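Local atomic coordinates of TRAS1 ORF2p (Bombyx mori, PDB entry 1WDU), a protein that probably cleaves telomeric repeat DNA through this N-terminal endonuclease domain, the first step in inserting a telomere-specific non-LTR retrotransposon. Residues I95-P98 / Q99-T102. The protein carries 1 engineered substitution. Sequence-based numbering, arbitrary orientation.
Sequences IQYP and QLTT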
loop_
_atom_site.group_PDB
_atom_site.type_symbol
_atom_site.label_atom_id
_atom_site.label_comp_id
_atom_site.label_asym_id
_atom_site.label_seq_id
_atom_site.Cartn_x
_atom_site.Cartn_y
_atom_site.Cartn_z
ATOM N N ILE A 95 1.107 7.929 -14.404
ATOM C CA ILE A 95 1.356 7.020 -15.507
ATOM C C ILE A 95 0.955 5.610 -15.098
ATOM O O ILE A 95 1.346 5.128 -14.034
ATOM C CB ILE A 95 2.841 7.039 -15.950
ATOM C CG1 ILE A 95 3.159 5.768 -16.738
ATOM C CG2 ILE A 95 3.749 7.200 -14.750
ATOM C CD1 ILE A 95 4.519 5.776 -17.359
ATOM N N GLN A 96 0.171 4.956 -15.947
ATOM C CA GLN A 96 -0.304 3.603 -15.675
ATOM C C GLN A 96 0.579 2.522 -16.287
ATOM O O GLN A 96 1.172 2.706 -17.352
ATOM C CB GLN A 96 -1.724 3.407 -16.225
ATOM C CG GLN A 96 -2.744 4.443 -15.802
ATOM C CD GLN A 96 -4.121 4.130 -16.358
ATOM O OE1 GLN A 96 -4.716 3.110 -16.019
ATOM N NE2 GLN A 96 -4.630 5.000 -17.220
ATOM N N TYR A 97 0.639 1.378 -15.616
ATOM C CA TYR A 97 1.417 0.253 -16.115
ATOM C C TYR A 97 0.542 -0.996 -16.189
ATOM O O TYR A 97 0.628 -1.884 -15.343
ATOM C CB TYR A 97 2.626 0.006 -15.220
ATOM C CG TYR A 97 3.572 1.180 -15.180
ATOM C CD1 TYR A 97 3.565 2.071 -14.105
ATOM C CD2 TYR A 97 4.464 1.419 -16.235
ATOM C CE1 TYR A 97 4.427 3.173 -14.076
ATOM C CE2 TYR A 97 5.321 2.514 -16.220
ATOM C CZ TYR A 97 5.302 3.384 -15.138
ATOM O OH TYR A 97 6.178 4.448 -15.104
ATOM N N PRO A 98 -0.321 -1.070 -17.213
ATOM C CA PRO A 98 -1.226 -2.208 -17.413
ATOM C C PRO A 98 -0.493 -3.552 -17.378
ATOM O O PRO A 98 -1.018 -4.535 -16.875
ATOM C CB PRO A 98 -1.843 -1.926 -18.785
ATOM C CG PRO A 98 -1.817 -0.428 -18.874
ATOM C CD PRO A 98 -0.464 -0.084 -18.301
ATOM N N GLN A 99 0.722 -3.586 -17.912
ATOM C CA GLN A 99 1.507 -4.816 -17.939
ATOM C C GLN A 99 1.888 -5.325 -16.552
ATOM O O GLN A 99 2.084 -6.525 -16.361
ATOM C CB GLN A 99 2.793 -4.615 -18.758
ATOM C CG GLN A 99 2.561 -4.403 -20.237
ATOM C CD GLN A 99 1.862 -5.586 -20.891
ATOM O OE1 GLN A 99 2.417 -6.688 -20.973
ATOM N NE2 GLN A 99 0.634 -5.365 -21.354
ATOM N N LEU A 100 2.001 -4.417 -15.588
ATOM C CA LEU A 100 2.403 -4.811 -14.245
ATOM C C LEU A 100 1.245 -5.057 -13.302
ATOM O O LEU A 100 1.395 -5.742 -12.291
ATOM C CB LEU A 100 3.321 -3.750 -13.649
ATOM C CG LEU A 100 4.570 -3.463 -14.479
ATOM C CD1 LEU A 100 5.325 -2.285 -13.884
ATOM C CD2 LEU A 100 5.439 -4.712 -14.533
ATOM N N THR A 101 0.089 -4.502 -13.635
ATOM C CA THR A 101 -1.084 -4.646 -12.793
ATOM C C THR A 101 -1.756 -5.996 -12.990
ATOM O O THR A 101 -1.890 -6.481 -14.114
ATOM C CB THR A 101 -2.099 -3.520 -13.079
ATOM O OG1 THR A 101 -2.643 -3.689 -14.394
ATOM C CG2 THR A 101 -1.411 -2.164 -12.989
ATOM N N THR A 102 -2.173 -6.597 -11.879
ATOM C CA THR A 102 -2.829 -7.899 -11.894
ATOM C C THR A 102 -4.088 -7.855 -11.037
ATOM O O THR A 102 -4.612 -6.782 -10.726
ATOM C CB THR A 102 -1.913 -8.987 -11.311
ATOM O OG1 THR A 102 -1.750 -8.761 -9.899
ATOM C CG2 THR A 102 -0.544 -8.960 -11.996
#
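Tyr97 O accepts two backbone hydrogen bonds from the residues that follow it, closing the turn by which the chain leaves its strand. Leu100 N, 2.9 Å from Tyr97 O, sits above the carbonyl plane (C=O...N 127°), while Thr101 N at 3.2 Å lies nearly in line with the carbonyl bond (163°). The first is an i+3 to i hydrogen bond and the second an i+4 to i; Pro98 and Gln99 have helical backbone angles, giving a tight turn of type I/III shape over 97-100, extended to Thr101 by the i+4 bond. Pro98 suits the first corner, its ring fixing phi near the value needed. Thr101 N also makes a long, weak hydrogen bond to Pro98 O, 3.4 Å.

Thr101 reaches back over the turn. With chi1 at 68°, OG1 stands between its backbone N and carbonyl carbon and donates to Pro98 O across 3.1 Å, tilted from the carbonyl plane. The methyl takes the other branch: CG2 lies 3.1 Å from Tyr97 O, a close fit beside the oxygen that already accepts two N-H groups. A valine here would probably leave Pro98 O without the hydroxyl donor, with the weak Thr101 N hydrogen bond remaining among the contacts of this turn. Leu100 and Tyr97 extend alongside one another from the same side of the turn, and CD1 of Leu100 packs on CB of Tyr97 at 3.8 Å, meeting the ring obliquely.

This apolar pair rests on Val107 of strand 105-111 and on Met144, in the loop after helix 131-142. From that helix, Arg139 hydrogen-bonds to Gln99 O, and Gln136 to Thr102 OG1. The turn lies at the surface, connecting antiparallel neighbours 93-96 and 105-111 along one border of a sheet in the endonuclease's alpha/beta sandwich.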